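Local coordinates for acetyltransferase (PDB 3JVN), which probably transfers acyl groups, most likely acetyl from acetyl-coenzyme A, as a member of the GNAT acetyltransferase family, its own acceptor substrate being unidentified, at residues N17-M20 with Y21-H24; M110-I113 with E114-L117. All coordinates share one frame; numbering follows the deposited sequence.

Contact 1 of 2, residues N17-M20 with Y21-H24; sequences NSLM and YKLH
N17 gives its carbonyl O to Y21 N, the first of four i-to-i+4 backbone hydrogen bonds that identify this piece of helix 13-30, the first helix of the GNAT fold, as regular alpha-helix. S18 comes next: its O accepts from K22 N at 2.8 Å, and its OG meets K22 NZ in a weak hydrogen bond of 3.3 Å. CG of K22 lies beside the backbone N (chi1 -76°), which sends the lysine chain back along the helix; its CG passes close to S18 O, and after an extended middle the last torsion turns NZ to S18 OG. L19 O receives L23 N at 2.9 Å; both leucines turn to the sheet, L19 onto I67 and F70, L23 onto E93 and Y95. M20, a selenomethionine, closes the series with the straightest bond, H24 N to M20 O at 174°. Its side chain runs beside that of H24, whose NE2 is hydrogen-bonded to E93. Selenium makes an oblique Met-aromatic contact beyond the CE1-NE2 rim of the H24 ring, M20 SE lying 4.5 Å from the ring centroid and 44° off the normal. On the same face M20 O stands 3.2 Å above the ring plane, while M20 CG lies 3.7 Å from H24 CE1.

Contact 2 of 2, residues M110-I113 with E114-L117; sequences MMRI and EQEL. With SO4 (sulfate ion), chain B.
R112 sends CG away from its own amide nitrogen (chi1 -177°) and bends once, at chi2 (69°), which lays the guanidinium beside Q115 and E116. Q115 starts from the same chi1 setting and stays extended to its amide, whose twist brings OE1 over the centre of one guanidinium face, 3.5 Å above the plane. The amide and guanidinium planes are 47° apart, so the groups are not stacked flat; the carbonyl oxygen alone meets the cation's face. E116 approaches at the edge: its CG, and not its carboxylate, lies next to R112 NH1. The charged ends remain apart, R112 NH2 and E116 OE2 being 4.7 Å from each other, although the carboxylate may still stabilise the arginine charge. Another part of the edge grips a sulfate ion, probably from the crystallisation liquor, through two hydrogen bonds: R112 NE to sulfate O4 at 2.9 Å and R112 NH2 to sulfate O2 at 2.6 Å. Gripped at two points, the guanidinium is held against rotation; R7 N also hydrogen-bonds to the sulfate, so in the crystal the ion bridges the helix and strand 4-7.

On another side of the helix the extended E114 crosses the selenomethionines M110 and M111, whose CE methyls approach its carboxylate oxygens OE1 and OE2 respectively. On the buried flank I113 CG1 is 4.3 Å from L117 CD2, and L117 N bonds to I113 O at 3.0 Å. I113 also packs on M57, I71 and I91, and L117 on F75 and A89. I113 and L117 supply the apolar side of an amphipathic helix, while R112 and E116 reach strand 56-62 and, for R112, strand 4-7 along its border; the helix is the connection of the beta-alpha-beta unit formed by strand 86-96, helix 105-118 and strand 124-127 in the GNAT fold.

Contact 1 comes first along the chain, on helix 13-30, and contact 2 follows on helix 105-118; each is confined to its own helix. Their centres are about 22 Å apart and their nearest atoms about 12 Å, so they do not touch, and they lie on opposite sides of the chain's centre. What connects them is the central mixed sheet: side chains from both contacts pack on strands 67-79 and 86-96. Contact 2 additionally reaches strands 56-62 and 4-7, whereas contact 1 also meets helix 47-52. Together they record two helices packed against a shared sheet, the alpha-beta architecture expected of a GNAT acetyltransferase.

Contact 1 of 2, residues N17-M20 with Y21-H24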
ATOM      1  N   ASN A  17     -14.527  -1.494  25.483  1.00 29.72           N
ATOM      2  CA  ASN A  17     -14.774  -2.941  25.477  1.00 29.21           C
ATOM      3  C   ASN A  17     -16.207  -3.229  25.018  1.00 29.06           C
ATOM      4  O   ASN A  17     -16.439  -4.120  24.198  1.00 27.64           O
ATOM      5  CB  ASN A  17     -14.557  -3.553  26.865  1.00 28.34           C
ATOM      6  CG  ASN A  17     -13.090  -3.745  27.193  1.00 28.68           C
ATOM      7  OD1 ASN A  17     -12.258  -3.877  26.295  1.00 33.70           O
ATOM      8  ND2 ASN A  17     -12.767  -3.788  28.477  1.00 27.55           N
ATOM      9  N   SER A  18     -17.149  -2.448  25.543  1.00 29.83           N
ATOM     10  CA  SER A  18     -18.572  -2.561  25.226  1.00 31.45           C
ATOM     11  C   SER A  18     -18.919  -2.157  23.798  1.00 31.80           C
ATOM     12  O   SER A  18     -19.668  -2.851  23.132  1.00 32.89           O
ATOM     13  CB  SER A  18     -19.385  -1.713  26.208  1.00 31.62           C
ATOM     14  OG  SER A  18     -20.732  -1.626  25.798  1.00 34.38           O
ATOM     15  N   LEU A  19     -18.395  -1.029  23.336  1.00 33.46           N
ATOM     16  CA  LEU A  19     -18.673  -0.573  21.974  1.00 34.99           C
ATOM     17  C   LEU A  19     -17.932  -1.463  20.976  1.00 38.07           C
ATOM     18  O   LEU A  19     -18.387  -1.662  19.849  1.00 38.52           O
ATOM     19  CB  LEU A  19     -18.239   0.889  21.784  1.00 31.64           C
ATOM     20  CG  LEU A  19     -18.863   1.956  22.690  1.00 29.62           C
ATOM     21  CD1 LEU A  19     -18.097   3.273  22.563  1.00 29.40           C
ATOM     22  CD2 LEU A  19     -20.313   2.143  22.335  1.00 25.71           C
HETATM   23  N   MSE A  20     -16.782  -1.988  21.392  1.00 40.64           N
HETATM   24  CA  MSE A  20     -15.990  -2.870  20.543  1.00 42.77           C
HETATM   25  C   MSE A  20     -16.791  -4.163  20.407  1.00 41.44           C
HETATM   26  O   MSE A  20     -16.774  -4.810  19.361  1.00 41.69           O
HETATM   27  CB  MSE A  20     -14.624  -3.144  21.195  1.00 46.72           C
HETATM   28  CG  MSE A  20     -13.630  -3.947  20.336  1.00 53.66           C
HETATM   29 SE   MSE A  20     -12.892  -2.986  18.789  1.00 62.86          SE
HETATM   30  CE  MSE A  20     -12.028  -1.531  19.736  1.00 59.59           C
ATOM     31  N   TYR A  21     -17.505  -4.518  21.472  1.00 39.51           N
ATOM     32  CA  TYR A  21     -18.334  -5.719  21.491  1.00 38.40           C
ATOM     33  C   TYR A  21     -19.582  -5.496  20.636  1.00 37.56           C
ATOM     34  O   TYR A  21     -19.979  -6.367  19.859  1.00 36.74           O
ATOM     35  CB  TYR A  21     -18.750  -6.050  22.925  1.00 39.48           C
ATOM     36  CG  TYR A  21     -19.738  -7.179  23.010  1.00 42.27           C
ATOM     37  CD1 TYR A  21     -19.344  -8.495  22.782  1.00 44.32           C
ATOM     38  CD2 TYR A  21     -21.085  -6.932  23.277  1.00 44.46           C
ATOM     39  CE1 TYR A  21     -20.266  -9.535  22.814  1.00 44.41           C
ATOM     40  CE2 TYR A  21     -22.015  -7.966  23.309  1.00 44.18           C
ATOM     41  CZ  TYR A  21     -21.599  -9.264  23.078  1.00 44.36           C
ATOM     42  OH  TYR A  21     -22.514 -10.292  23.109  1.00 43.37           O
ATOM     43  N   LYS A  22     -20.203  -4.328  20.786  1.00 35.74           N
ATOM     44  CA  LYS A  22     -21.389  -4.003  20.006  1.00 35.82           C
ATOM     45  C   LYS A  22     -21.034  -4.051  18.519  1.00 35.81           C
ATOM     46  O   LYS A  22     -21.796  -4.587  17.710  1.00 34.97           O
ATOM     47  CB  LYS A  22     -21.916  -2.608  20.368  1.00 36.16           C
ATOM     48  CG  LYS A  22     -22.679  -2.514  21.691  1.00 36.34           C
ATOM     49  CD  LYS A  22     -23.170  -1.080  21.903  1.00 40.27           C
ATOM     50  CE  LYS A  22     -24.230  -0.942  23.005  1.00 42.28           C
ATOM     51  NZ  LYS A  22     -23.720  -1.162  24.387  1.00 43.67           N
ATOM     52  N   LEU A  23     -19.872  -3.495  18.168  1.00 35.30           N
ATOM     53  CA  LEU A  23     -19.412  -3.477  16.779  1.00 34.42           C
ATOM     54  C   LEU A  23     -19.316  -4.897  16.232  1.00 35.38           C
ATOM     55  O   LEU A  23     -19.970  -5.246  15.241  1.00 33.93           O
ATOM     56  CB  LEU A  23     -18.034  -2.808  16.661  1.00 32.02           C
ATOM     57  CG  LEU A  23     -17.402  -2.805  15.250  1.00 31.13           C
ATOM     58  CD1 LEU A  23     -18.357  -2.125  14.272  1.00 29.77           C
ATOM     59  CD2 LEU A  23     -16.055  -2.079  15.253  1.00 27.75           C
ATOM     60  N   HIS A  24     -18.497  -5.712  16.887  1.00 35.70           N
ATOM     61  CA  HIS A  24     -18.306  -7.089  16.465  1.00 37.36           C
ATOM     62  C   HIS A  24     -19.594  -7.882  16.470  1.00 38.16           C
ATOM     63  O   HIS A  24     -19.783  -8.767  15.635  1.00 39.57           O
ATOM     64  CB  HIS A  24     -17.283  -7.766  17.366  1.00 35.57           C
ATOM     65  CG  HIS A  24     -15.911  -7.182  17.247  1.00 34.36           C
ATOM     66  ND1 HIS A  24     -14.942  -7.345  18.216  1.00 35.61           N
ATOM     67  CD2 HIS A  24     -15.346  -6.435  16.272  1.00 34.26           C
ATOM     68  CE1 HIS A  24     -13.842  -6.720  17.841  1.00 34.15           C
ATOM     69  NE2 HIS A  24     -14.059  -6.160  16.665  1.00 34.18           N
TER

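Contact 2 of 2, residues M110-I113 with E114-L117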
HETATM    1  N   MSE A 110     -13.681  10.287  10.796  1.00 42.72           N
HETATM    2  CA  MSE A 110     -12.802  10.042   9.660  1.00 45.57           C
HETATM    3  C   MSE A 110     -11.997  11.308   9.405  1.00 45.17           C
HETATM    4  O   MSE A 110     -10.871  11.260   8.909  1.00 42.57           O
HETATM    5  CB  MSE A 110     -13.621   9.718   8.406  1.00 50.28           C
HETATM    6  CG  MSE A 110     -14.058   8.255   8.267  1.00 56.79           C
HETATM    7 SE   MSE A 110     -12.547   7.042   7.943  1.00 68.94          SE
HETATM    8  CE  MSE A 110     -11.453   8.256   6.880  1.00 62.79           C
HETATM    9  N   MSE A 111     -12.605  12.442   9.740  1.00 45.02           N
HETATM   10  CA  MSE A 111     -11.997  13.754   9.559  1.00 45.45           C
HETATM   11  C   MSE A 111     -10.819  13.930  10.508  1.00 41.95           C
HETATM   12  O   MSE A 111      -9.777  14.486  10.145  1.00 39.75           O
HETATM   13  CB  MSE A 111     -13.034  14.849   9.832  1.00 52.45           C
HETATM   14  CG  MSE A 111     -13.100  15.944   8.767  1.00 60.45           C
HETATM   15 SE   MSE A 111     -13.774  15.301   7.050  1.00 72.77          SE
HETATM   16  CE  MSE A 111     -12.088  14.828   6.211  1.00 68.85           C
ATOM     17  N   ARG A 112     -11.002  13.462  11.737  1.00 38.33           N
ATOM     18  CA  ARG A 112      -9.969  13.564  12.750  1.00 34.97           C
ATOM     19  C   ARG A 112      -8.767  12.676  12.404  1.00 33.90           C
ATOM     20  O   ARG A 112      -7.639  13.161  12.304  1.00 31.80           O
ATOM     21  CB  ARG A 112     -10.532  13.159  14.115  1.00 32.76           C
ATOM     22  CG  ARG A 112      -9.541  13.310  15.260  1.00 32.43           C
ATOM     23  CD  ARG A 112      -9.243  14.780  15.554  1.00 33.84           C
ATOM     24  NE  ARG A 112      -8.151  14.958  16.512  1.00 32.62           N
ATOM     25  CZ  ARG A 112      -6.900  14.544  16.304  1.00 31.94           C
ATOM     26  NH1 ARG A 112      -6.570  13.926  15.171  1.00 29.77           N
ATOM     27  NH2 ARG A 112      -5.973  14.751  17.229  1.00 29.00           N
ATOM     28  N   ILE A 113      -9.003  11.382  12.207  1.00 33.66           N
ATOM     29  CA  ILE A 113      -7.901  10.485  11.903  1.00 35.52           C
ATOM     30  C   ILE A 113      -7.068  10.926  10.695  1.00 38.50           C
ATOM     31  O   ILE A 113      -5.842  10.747  10.685  1.00 39.42           O
ATOM     32  CB  ILE A 113      -8.385   9.016  11.721  1.00 34.04           C
ATOM     33  CG1 ILE A 113      -7.160   8.096  11.602  1.00 34.15           C
ATOM     34  CG2 ILE A 113      -9.305   8.888  10.513  1.00 28.58           C
ATOM     35  CD1 ILE A 113      -7.437   6.622  11.906  1.00 35.83           C
ATOM     36  N   GLU A 114      -7.721  11.509   9.688  1.00 39.91           N
ATOM     37  CA  GLU A 114      -7.018  11.982   8.495  1.00 40.84           C
ATOM     38  C   GLU A 114      -6.178  13.216   8.834  1.00 40.57           C
ATOM     39  O   GLU A 114      -5.152  13.469   8.213  1.00 40.89           O
ATOM     40  CB  GLU A 114      -8.010  12.341   7.388  1.00 42.80           C
ATOM     41  CG  GLU A 114      -8.883  11.198   6.891  1.00 45.61           C
ATOM     42  CD  GLU A 114      -9.884  11.653   5.831  1.00 46.78           C
ATOM     43  OE1 GLU A 114     -10.745  10.845   5.421  1.00 45.66           O
ATOM     44  OE2 GLU A 114      -9.808  12.827   5.410  1.00 46.57           O
ATOM     45  N   GLN A 115      -6.615  13.987   9.819  1.00 39.55           N
ATOM     46  CA  GLN A 115      -5.865  15.168  10.207  1.00 39.66           C
ATOM     47  C   GLN A 115      -4.481  14.730  10.663  1.00 38.05           C
ATOM     48  O   GLN A 115      -3.474  15.212  10.151  1.00 37.90           O
ATOM     49  CB  GLN A 115      -6.582  15.891  11.338  1.00 42.15           C
ATOM     50  CG  GLN A 115      -5.979  17.225  11.714  1.00 45.70           C
ATOM     51  CD  GLN A 115      -6.606  17.777  12.983  1.00 49.28           C
ATOM     52  OE1 GLN A 115      -6.347  17.277  14.079  1.00 50.59           O
ATOM     53  NE2 GLN A 115      -7.448  18.800  12.840  1.00 48.96           N
ATOM     54  N   GLU A 116      -4.440  13.813  11.628  1.00 37.60           N
ATOM     55  CA  GLU A 116      -3.179  13.294  12.152  1.00 35.81           C
ATOM     56  C   GLU A 116      -2.397  12.551  11.075  1.00 34.50           C
ATOM     57  O   GLU A 116      -1.167  12.614  11.022  1.00 32.47           O
ATOM     58  CB  GLU A 116      -3.446  12.362  13.329  1.00 35.71           C
ATOM     59  CG  GLU A 116      -3.503  13.083  14.663  1.00 37.45           C
ATOM     60  CD  GLU A 116      -2.126  13.363  15.232  1.00 37.50           C
ATOM     61  OE1 GLU A 116      -1.467  12.406  15.691  1.00 35.31           O
ATOM     62  OE2 GLU A 116      -1.697  14.535  15.206  1.00 41.54           O
ATOM     63  N   LEU A 117      -3.119  11.843  10.217  1.00 33.22           N
ATOM     64  CA  LEU A 117      -2.496  11.105   9.133  1.00 33.12           C
ATOM     65  C   LEU A 117      -1.776  12.050   8.184  1.00 33.88           C
ATOM     66  O   LEU A 117      -0.590  11.875   7.910  1.00 32.84           O
ATOM     67  CB  LEU A 117      -3.564  10.328   8.377  1.00 32.67           C
ATOM     68  CG  LEU A 117      -3.380   8.817   8.473  1.00 34.42           C
ATOM     69  CD1 LEU A 117      -2.930   8.420   9.885  1.00 34.15           C
ATOM     70  CD2 LEU A 117      -4.689   8.140   8.105  1.00 32.93           C
TER
HETATM   71  S   SO4 B 201      -7.518  15.824  20.250  1.00 46.27           S
HETATM   72  O1  SO4 B 201      -7.498  14.816  21.334  1.00 44.12           O
HETATM   73  O2  SO4 B 201      -6.211  15.834  19.571  1.00 42.24           O
HETATM   74  O3  SO4 B 201      -7.761  17.157  20.835  1.00 46.84           O
HETATM   75  O4  SO4 B 201      -8.593  15.505  19.281  1.00 43.44           O